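PDB 4KI9: dual specificity protein phosphatase 12 from Homo sapiens, which removes phosphate from phosphotyrosine and from phosphoserine or phosphothreonine in proteins, the chain described here being its catalytic domain. Local coordinates for residues A[52-57]-A[65-70]; A[77-80]-A[84-87]; A[95-100]-A[124-129]; A[99-104]-A[110-115]. The protein carries 2 engineered substitutions. All blocks are in the same frame, centred on the assembly; numbering follows the deposited sequence.

Contact 1: residues A[52-57]-A[65-70]; sequences LFVPAL and LSHLDR
Val54 and His67 form the closest side-chain pair between the strand 50-55 and the turn leading into helix 68-80, and the contact is almost wholly apolar. The valine's CG1 lies 4.0 Å from CB of His67 and 4.1 Å from CG of the same residue, so the methyl rests at the root of the imidazole, oblique to its ring. The two side chains run alongside each other in opposite senses. With CG1 of Val54 anti to its backbone N (chi1 173°), that branch is the one presented to the histidine. A branched, purely hydrocarbon residue suits this buried strand position, while histidine, partly exposed, can offer a carbon stem inward while ND1 of its ring finds a polar partner.

A carbon-to-carbonyl contact comes next: CD2 of Leu52 is 3.9 Å from O of Arg70, a methyl against the helix backbone. The arginine's own side chain stays farther off, its CB 5.0 Å from CD2 of Leu52, as befits an exposed residue at the border.

Polar interactions hold each side separately. Leu68 N donates to Leu65 O at 3.2 Å, closing the turn at the head of the helix, and His67 ND1 has a weak hydrogen bond with Asp63 O. On the strand side, the backbones of Leu52 and Val54 pair with strand 27-34.

Together the segments form the first half of a beta-alpha-beta crossover: edge strand 50-55 leads into helix 68-80, which returns to strand 84-88 in the parallel part of the protein tyrosine phosphatase fold.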
# COMPACT_ATOMS: atom_id res chain seq x y z
N LEU A 52 -2.71 11.01 -0.89
CA LEU A 52 -1.62 10.67 -1.79
C LEU A 52 -2.20 9.75 -2.87
O LEU A 52 -2.81 8.71 -2.57
CB LEU A 52 -0.49 9.95 -1.04
CG LEU A 52 0.59 9.37 -1.96
CD1 LEU A 52 1.30 10.45 -2.74
CD2 LEU A 52 1.58 8.52 -1.18
N PHE A 53 -2.02 10.15 -4.11
CA PHE A 53 -2.44 9.31 -5.23
C PHE A 53 -1.23 8.62 -5.87
O PHE A 53 -0.29 9.27 -6.28
CB PHE A 53 -3.20 10.16 -6.25
CG PHE A 53 -3.50 9.42 -7.53
CD1 PHE A 53 -3.11 9.93 -8.76
CD2 PHE A 53 -4.20 8.22 -7.50
CE1 PHE A 53 -3.39 9.25 -9.93
CE2 PHE A 53 -4.47 7.53 -8.67
CZ PHE A 53 -4.07 8.05 -9.89
N VAL A 54 -1.28 7.29 -5.95
CA VAL A 54 -0.21 6.51 -6.56
C VAL A 54 -0.81 5.81 -7.77
O VAL A 54 -1.53 4.82 -7.63
CB VAL A 54 0.38 5.46 -5.56
CG1 VAL A 54 1.37 4.53 -6.27
CG2 VAL A 54 1.07 6.17 -4.35
N PRO A 55 -0.58 6.37 -8.97
CA PRO A 55 -1.22 5.84 -10.18
C PRO A 55 -0.61 4.50 -10.52
O PRO A 55 0.61 4.40 -10.63
CB PRO A 55 -0.91 6.89 -11.25
CG PRO A 55 0.32 7.59 -10.75
CD PRO A 55 0.19 7.60 -9.24
N ALA A 56 -1.45 3.49 -10.66
CA ALA A 56 -0.96 2.14 -10.87
C ALA A 56 -2.08 1.24 -11.35
O ALA A 56 -3.21 1.31 -10.85
CB ALA A 56 -0.38 1.59 -9.58
N LEU A 57 -1.77 0.40 -12.33
CA LEU A 57 -2.69 -0.63 -12.77
C LEU A 57 -2.39 -1.90 -11.98
O LEU A 57 -1.27 -2.11 -11.51
CB LEU A 57 -2.52 -0.88 -14.27
CG LEU A 57 -2.82 0.27 -15.23
CD1 LEU A 57 -2.39 -0.09 -16.65
CD2 LEU A 57 -4.29 0.63 -15.21
N LEU A 65 7.07 -1.02 -6.72
CA LEU A 65 8.28 -1.00 -5.89
C LEU A 65 8.89 0.40 -5.73
O LEU A 65 9.26 0.79 -4.63
CB LEU A 65 9.34 -1.97 -6.46
CG LEU A 65 10.70 -2.02 -5.75
CD1 LEU A 65 10.53 -2.35 -4.26
CD2 LEU A 65 11.59 -3.09 -6.40
N SER A 66 8.98 1.13 -6.83
CA SER A 66 9.61 2.44 -6.85
C SER A 66 8.85 3.47 -6.02
O SER A 66 9.43 4.47 -5.59
CB SER A 66 9.77 2.94 -8.30
OG SER A 66 10.66 2.09 -9.02
N HIS A 67 7.56 3.22 -5.78
CA HIS A 67 6.70 4.14 -5.01
C HIS A 67 6.50 3.76 -3.54
O HIS A 67 5.83 4.49 -2.80
CB HIS A 67 5.33 4.25 -5.68
CG HIS A 67 5.40 4.69 -7.10
ND1 HIS A 67 5.56 3.81 -8.15
CD2 HIS A 67 5.40 5.93 -7.65
CE1 HIS A 67 5.61 4.48 -9.28
NE2 HIS A 67 5.52 5.77 -9.01
N LEU A 68 7.07 2.64 -3.11
CA LEU A 68 6.78 2.11 -1.78
C LEU A 68 7.26 2.98 -0.63
O LEU A 68 6.55 3.12 0.36
CB LEU A 68 7.31 0.67 -1.61
CG LEU A 68 6.65 -0.42 -2.46
CD1 LEU A 68 7.31 -1.81 -2.22
CD2 LEU A 68 5.13 -0.46 -2.21
N ASP A 69 8.46 3.54 -0.71
CA ASP A 69 8.92 4.41 0.36
C ASP A 69 8.04 5.67 0.49
O ASP A 69 7.75 6.08 1.60
CB ASP A 69 10.39 4.79 0.20
CG ASP A 69 11.35 3.67 0.66
OD1 ASP A 69 12.53 3.74 0.31
OD2 ASP A 69 10.92 2.74 1.37
N ARG A 70 7.61 6.26 -0.63
CA ARG A 70 6.69 7.41 -0.60
C ARG A 70 5.35 7.04 0.03
O ARG A 70 4.80 7.77 0.86
CB ARG A 70 6.42 7.90 -2.03
CG ARG A 70 7.56 8.66 -2.73
CD ARG A 70 7.25 8.75 -4.25
NE ARG A 70 8.11 9.71 -4.93
CZ ARG A 70 7.92 10.17 -6.18
NH1 ARG A 70 6.89 9.76 -6.92
NH2 ARG A 70 8.77 11.05 -6.68

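Contact 2: residues A[77-80]-A[84-87]; sequences QARA and AVLV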
# COMPACT_ATOMS: atom_id res chain seq x y z
N GLN A 77 3.65 9.08 8.42
CA GLN A 77 3.52 10.46 8.92
C GLN A 77 2.11 10.76 9.43
O GLN A 77 1.93 11.40 10.47
CB GLN A 77 3.92 11.48 7.83
CG GLN A 77 3.91 12.93 8.34
CD GLN A 77 4.48 13.92 7.33
OE1 GLN A 77 5.17 13.53 6.38
NE2 GLN A 77 4.21 15.20 7.54
N ALA A 78 1.10 10.30 8.69
CA ALA A 78 -0.28 10.47 9.12
C ALA A 78 -0.51 9.78 10.47
O ALA A 78 -1.08 10.38 11.37
CB ALA A 78 -1.24 9.93 8.07
N ARG A 79 -0.07 8.54 10.59
CA ARG A 79 -0.27 7.78 11.84
C ARG A 79 0.57 8.41 12.95
O ARG A 79 0.12 8.52 14.09
CB ARG A 79 0.10 6.30 11.64
CG ARG A 79 -0.78 5.56 10.61
CD ARG A 79 -1.95 4.84 11.27
NE ARG A 79 -2.72 5.73 12.10
CZ ARG A 79 -2.73 5.72 13.43
NH1 ARG A 79 -2.02 4.82 14.10
NH2 ARG A 79 -3.45 6.60 14.08
N ALA A 80 1.78 8.86 12.63
CA ALA A 80 2.59 9.48 13.68
C ALA A 80 1.92 10.75 14.22
O ALA A 80 2.15 11.16 15.36
CB ALA A 80 3.99 9.79 13.18
N ALA A 84 -6.21 8.85 11.34
CA ALA A 84 -6.61 7.55 10.79
C ALA A 84 -6.46 7.55 9.28
O ALA A 84 -6.81 8.54 8.61
CB ALA A 84 -8.04 7.20 11.18
N VAL A 85 -5.97 6.44 8.74
CA VAL A 85 -5.60 6.34 7.34
C VAL A 85 -6.40 5.26 6.60
O VAL A 85 -6.59 4.15 7.11
CB VAL A 85 -4.10 5.98 7.21
CG1 VAL A 85 -3.72 5.71 5.76
CG2 VAL A 85 -3.25 7.08 7.78
N LEU A 86 -6.87 5.58 5.40
CA LEU A 86 -7.44 4.59 4.49
C LEU A 86 -6.51 4.40 3.30
O LEU A 86 -6.10 5.38 2.68
CB LEU A 86 -8.81 5.05 3.99
CG LEU A 86 -9.42 4.17 2.88
CD1 LEU A 86 -9.70 2.74 3.38
CD2 LEU A 86 -10.68 4.80 2.29
N VAL A 87 -6.16 3.16 3.00
CA VAL A 87 -5.45 2.84 1.77
C VAL A 87 -6.42 2.06 0.90
O VAL A 87 -6.92 1.02 1.32
CB VAL A 87 -4.22 1.93 2.01
CG1 VAL A 87 -3.55 1.59 0.68
CG2 VAL A 87 -3.23 2.60 2.95
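Ala78 and Val85 meet where the last turn of helix 68-80 lies against strand 84-88, the closing half of a beta-alpha-beta crossover in the protein tyrosine phosphatase fold. Their methyl groups come unusually close, CB of Ala78 to CG2 of Val85 at 3.5 Å, tighter than normal van der Waals contact. Alanine suits the spot, since its single methyl lets the helix settle close to the sheet, with the alpha carbons of the pair 7.0 Å apart. Valine, beta-branched and at home in a strand, points CG2 at the helix because that branch stands anti to the carbonyl carbon and beside the backbone N.

Beside this pair, Arg79 adds its hydrocarbon part, and its chain crosses that of Val85 at a slant. Further along, the arginine bends twice (chi2 -94°, chi3 53°), which carries the guanidinium back toward the start of the strand. There Arg79 NE donates to Arg83 O, so the polar end is tied to the short connection between helix and strand.

In the next shell, Ala29 of the neighbouring strand 27-34 touches both Ala78 and Val85, and Ile75, one helical turn earlier, also packs on the valine. Backbone bonds from Val85 to Gly7 and Tyr9 fix the strand from one flank. The same methyl that presses on Ala78 has a second, more relaxed neighbour: CG2 of Val85 lies 4.1 Å from CG of Arg79.

Contact 3: residues A[95-100]-A[124-129]; sequences RSVAII and PEAKMN. With PO4 (phosphate ion), chain B.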
# COMPACT_ATOMS: atom_id res chain seq x y z
N ARG A 95 -3.57 -4.07 -5.22
CA ARG A 95 -2.76 -2.85 -5.10
C ARG A 95 -2.72 -2.30 -3.66
O ARG A 95 -1.65 -1.99 -3.13
CB ARG A 95 -3.26 -1.78 -6.07
CG ARG A 95 -2.92 -2.05 -7.54
CD ARG A 95 -3.71 -1.12 -8.48
NE ARG A 95 -5.10 -1.54 -8.60
CZ ARG A 95 -5.97 -1.05 -9.49
NH1 ARG A 95 -5.58 -0.12 -10.35
NH2 ARG A 95 -7.22 -1.50 -9.52
N SER A 96 -3.88 -2.19 -3.03
CA SER A 96 -3.94 -1.65 -1.68
C SER A 96 -3.32 -2.65 -0.70
O SER A 96 -2.62 -2.27 0.24
CB SER A 96 -5.39 -1.37 -1.31
OG SER A 96 -6.17 -2.53 -1.54
N VAL A 97 -3.57 -3.94 -0.94
CA VAL A 97 -2.97 -5.00 -0.15
C VAL A 97 -1.44 -4.98 -0.18
O VAL A 97 -0.79 -5.12 0.86
CB VAL A 97 -3.49 -6.39 -0.62
CG1 VAL A 97 -2.67 -7.51 -0.01
CG2 VAL A 97 -4.97 -6.55 -0.25
N ALA A 98 -0.85 -4.78 -1.36
CA ALA A 98 0.60 -4.64 -1.48
C ALA A 98 1.14 -3.44 -0.67
O ALA A 98 2.16 -3.55 0.03
CB ALA A 98 1.00 -4.51 -2.94
N ILE A 99 0.45 -2.31 -0.74
CA ILE A 99 0.88 -1.12 -0.01
C ILE A 99 0.83 -1.35 1.50
O ILE A 99 1.77 -1.01 2.22
CB ILE A 99 0.03 0.12 -0.37
CG1 ILE A 99 0.24 0.51 -1.83
CG2 ILE A 99 0.37 1.31 0.54
CD1 ILE A 99 1.69 0.75 -2.23
N ILE A 100 -0.27 -1.91 1.98
CA ILE A 100 -0.38 -2.20 3.41
C ILE A 100 0.73 -3.15 3.86
O ILE A 100 1.37 -2.92 4.89
CB ILE A 100 -1.75 -2.83 3.75
CG1 ILE A 100 -2.86 -1.81 3.51
CG2 ILE A 100 -1.78 -3.31 5.20
CD1 ILE A 100 -2.78 -0.63 4.47
N PRO A 124 -9.02 -13.20 3.85
CA PRO A 124 -8.54 -14.32 3.04
C PRO A 124 -8.64 -14.03 1.55
O PRO A 124 -7.88 -14.60 0.77
CB PRO A 124 -9.48 -15.47 3.44
CG PRO A 124 -10.67 -14.81 4.03
CD PRO A 124 -10.15 -13.58 4.71
N GLU A 125 -9.56 -13.14 1.17
CA GLU A 125 -9.70 -12.76 -0.23
C GLU A 125 -8.56 -11.85 -0.71
O GLU A 125 -8.48 -11.53 -1.89
CB GLU A 125 -11.04 -12.06 -0.47
CG GLU A 125 -12.16 -12.55 0.43
CD GLU A 125 -12.37 -11.66 1.64
OE1 GLU A 125 -12.18 -12.15 2.78
OE2 GLU A 125 -12.72 -10.48 1.45
N ALA A 126 -7.70 -11.42 0.21
CA ALA A 126 -6.54 -10.62 -0.18
C ALA A 126 -5.62 -11.48 -1.03
O ALA A 126 -5.26 -12.59 -0.66
CB ALA A 126 -5.81 -10.08 1.05
N LYS A 127 -5.25 -10.95 -2.19
CA LYS A 127 -4.43 -11.69 -3.14
C LYS A 127 -3.77 -10.69 -4.08
O LYS A 127 -4.33 -10.32 -5.11
CB LYS A 127 -5.32 -12.66 -3.94
CG LYS A 127 -4.59 -13.53 -4.96
CD LYS A 127 -5.58 -14.45 -5.66
CE LYS A 127 -5.00 -15.06 -6.92
NZ LYS A 127 -6.06 -15.31 -7.96
N MET A 128 -2.58 -10.21 -3.71
CA MET A 128 -1.88 -9.28 -4.57
C MET A 128 -1.37 -10.07 -5.76
O MET A 128 -1.10 -11.26 -5.63
CB MET A 128 -0.72 -8.60 -3.84
CG MET A 128 0.46 -9.51 -3.54
SD MET A 128 1.77 -8.63 -2.65
CE MET A 128 0.99 -8.45 -1.05
N ASN A 129 -1.26 -9.43 -6.92
CA ASN A 129 -0.73 -10.11 -8.09
C ASN A 129 0.71 -10.54 -7.86
O ASN A 129 1.40 -10.05 -6.96
CB ASN A 129 -0.93 -9.29 -9.38
CG ASN A 129 0.05 -8.13 -9.52
OD1 ASN A 129 1.26 -8.32 -9.60
ND2 ASN A 129 -0.49 -6.90 -9.60
P PO4 B . -7.07 -4.13 -6.84
O1 PO4 B . -8.04 -3.13 -7.41
O2 PO4 B . -5.66 -3.73 -7.17
O3 PO4 B . -7.26 -4.26 -5.35
O4 PO4 B . -7.31 -5.48 -7.49
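The flat guanidinium of Arg95 meets the phosphate ion edge-on, with the phosphorus in its plane. Along that edge NE donates to O2 of the phosphate at 2.7 Å and NH2 donates to O1 at 2.8 Å, nearly straight at 162° and 165°. The arginine closes the CX5R signature of the phosphatase P-loop, whose cysteine is the engineered Ser89 here. O2 is gripped a second time by Arg95 N, in the first turn of helix 95-108, at 2.9 Å, while Ala91, Val93 and Ser94 add backbone N-H groups and Ser89 OG a further bond. Arg95 NH1 turns elsewhere, to Ala56 O, which helps to fix the plane of the group. A leucine here would probably leave O1 and O2 without the two guanidinium donors and Ala56 O without its partner.

Deeper along the helix the contact with the 124-129 loop is apolar and buried. Val97 spreads its two methyls: CG2 lies 3.9 Å from CB of Ala126, and CG1 faces Met128. Small alanine allows the loop to come close, whereas flexible methionine can bend over the helix. Loop and P-loop are also joined through Asn129 N and Ser94 OG, while Asn129 OD1 caps the next helix at Phe132 N. With CG of Met128 between the backbone N and the carbonyl carbon (chi1 71°) and a further bend at chi3, its CE ends 3.9 Å from CA of Ala98.

Contact 4: residues A[99-104]-A[110-115]; sequences IITAFL and LPFEKA
Thr101 and Ala115 bring two consecutive helices of the phosphatase fold, 95-108 and 112-122, into close contact, their alpha carbons only 5.7 Å apart. The tight part is made by small groups. CG2 of Thr101, anti to the backbone N, reaches CB of Ala115 at 3.8 Å, and the same alanine methyl lies 4.0 Å from CB of Leu104, one helical turn on. Alanine suits this place because its lone methyl fits between backbones this close. Threonine offers a methyl to the interface while its hydroxyl, OG1, is satisfied within its own helix by Val97 O.

Phe112 widens this buried side: its ring approaches CG2 of Thr101 obliquely, and beyond it also meets Tyr116 and Leu136, so the aromatic bulk fills the space between three helices.

Toward the connecting turn the packing slackens. Leu110 is partly exposed, and Glu113 and Lys114 are exposed, as suits charged residues on the outer face of the second helix. Pro111 stands at the N-cap, its O accepting from Ala115 N at 3.1 Å. What remains across this looser end is a carbon against a helix carbonyl, CB of Leu110 at 4.2 Å from O of Leu104.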
# COMPACT_ATOMS: atom_id res chain seq x y z
N ILE A 99 0.45 -2.31 -0.74
CA ILE A 99 0.88 -1.12 -0.01
C ILE A 99 0.83 -1.35 1.50
O ILE A 99 1.77 -1.01 2.22
CB ILE A 99 0.03 0.12 -0.37
CG1 ILE A 99 0.24 0.51 -1.83
CG2 ILE A 99 0.37 1.31 0.54
CD1 ILE A 99 1.69 0.75 -2.23
N ILE A 100 -0.27 -1.91 1.98
CA ILE A 100 -0.38 -2.20 3.41
C ILE A 100 0.73 -3.15 3.86
O ILE A 100 1.37 -2.92 4.89
CB ILE A 100 -1.75 -2.83 3.75
CG1 ILE A 100 -2.86 -1.81 3.51
CG2 ILE A 100 -1.78 -3.31 5.20
CD1 ILE A 100 -2.78 -0.63 4.47
N THR A 101 0.95 -4.19 3.07
CA THR A 101 1.99 -5.17 3.39
C THR A 101 3.35 -4.48 3.49
O THR A 101 4.11 -4.72 4.43
CB THR A 101 2.03 -6.32 2.38
OG1 THR A 101 0.73 -6.93 2.30
CG2 THR A 101 3.05 -7.40 2.80
N ALA A 102 3.64 -3.59 2.53
CA ALA A 102 4.91 -2.88 2.55
C ALA A 102 5.04 -2.05 3.82
O ALA A 102 6.11 -1.97 4.43
CB ALA A 102 5.05 -2.00 1.31
N PHE A 103 3.95 -1.42 4.22
CA PHE A 103 3.96 -0.61 5.44
C PHE A 103 4.24 -1.46 6.68
O PHE A 103 5.03 -1.10 7.55
CB PHE A 103 2.62 0.08 5.61
CG PHE A 103 2.48 0.82 6.91
CD1 PHE A 103 2.98 2.12 7.03
CD2 PHE A 103 1.88 0.22 8.00
CE1 PHE A 103 2.86 2.80 8.23
CE2 PHE A 103 1.76 0.89 9.19
CZ PHE A 103 2.25 2.18 9.31
N LEU A 104 3.56 -2.60 6.77
CA LEU A 104 3.78 -3.53 7.86
C LEU A 104 5.22 -4.02 7.84
O LEU A 104 5.87 -4.07 8.87
CB LEU A 104 2.81 -4.71 7.77
CG LEU A 104 1.34 -4.39 8.02
CD1 LEU A 104 0.48 -5.65 7.93
CD2 LEU A 104 1.16 -3.70 9.40
N LEU A 110 9.55 -6.59 9.23
CA LEU A 110 9.01 -7.95 9.15
C LEU A 110 9.20 -8.48 7.73
O LEU A 110 8.90 -7.77 6.78
CB LEU A 110 7.51 -7.92 9.40
CG LEU A 110 6.81 -8.34 10.68
CD1 LEU A 110 5.31 -8.36 10.42
CD2 LEU A 110 7.29 -9.71 11.15
N PRO A 111 9.67 -9.73 7.58
CA PRO A 111 9.76 -10.31 6.24
C PRO A 111 8.42 -10.34 5.50
O PRO A 111 7.36 -10.40 6.13
CB PRO A 111 10.24 -11.74 6.52
CG PRO A 111 11.01 -11.63 7.78
CD PRO A 111 10.30 -10.58 8.61
N PHE A 112 8.48 -10.30 4.18
CA PHE A 112 7.28 -10.24 3.34
C PHE A 112 6.25 -11.31 3.69
O PHE A 112 5.06 -11.02 3.82
CB PHE A 112 7.65 -10.35 1.86
CG PHE A 112 6.51 -10.80 0.98
CD1 PHE A 112 6.51 -12.06 0.39
CD2 PHE A 112 5.43 -9.96 0.74
CE1 PHE A 112 5.46 -12.47 -0.42
CE2 PHE A 112 4.38 -10.36 -0.06
CZ PHE A 112 4.39 -11.62 -0.64
N GLU A 113 6.71 -12.55 3.85
CA GLU A 113 5.79 -13.66 4.06
C GLU A 113 5.04 -13.50 5.37
O GLU A 113 3.85 -13.77 5.44
CB GLU A 113 6.52 -15.00 4.00
CG GLU A 113 7.14 -15.31 2.65
CD GLU A 113 6.12 -15.77 1.62
OE1 GLU A 113 4.92 -15.86 1.96
OE2 GLU A 113 6.52 -16.05 0.46
N LYS A 114 5.74 -13.03 6.41
CA LYS A 114 5.10 -12.80 7.70
C LYS A 114 4.07 -11.67 7.68
O LYS A 114 2.99 -11.79 8.24
CB LYS A 114 6.15 -12.57 8.80
CG LYS A 114 6.87 -13.84 9.24
CD LYS A 114 8.11 -13.51 10.05
CE LYS A 114 9.00 -14.72 10.25
NZ LYS A 114 10.40 -14.32 10.56
N ALA A 115 4.40 -10.56 7.01
CA ALA A 115 3.48 -9.43 6.94
C ALA A 115 2.24 -9.79 6.12
O ALA A 115 1.13 -9.49 6.52
CB ALA A 115 4.17 -8.21 6.33

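Contacts 3 and 4 belong to the buried core and share helix 95-108, with Met128 CE of contact 3 packing against Thr101 OG1 and Phe112 CE2 of contact 4. Contacts 1 and 2 are only partly buried and lie at the two ends of helix 68-80, their centres about 15 Å apart, each joining it to a strand of the same sheet. The two pairs meet where Leu68 packs on Ile99 and Ala102, and where Val87 packs on Ile99 and Ile100. Carbon contacts prevail throughout; contact 3 alone adds anion binding, whereas Arg70 sits at the margin of contact 1 and Arg79 lends contact 2 mainly its hydrocarbon part.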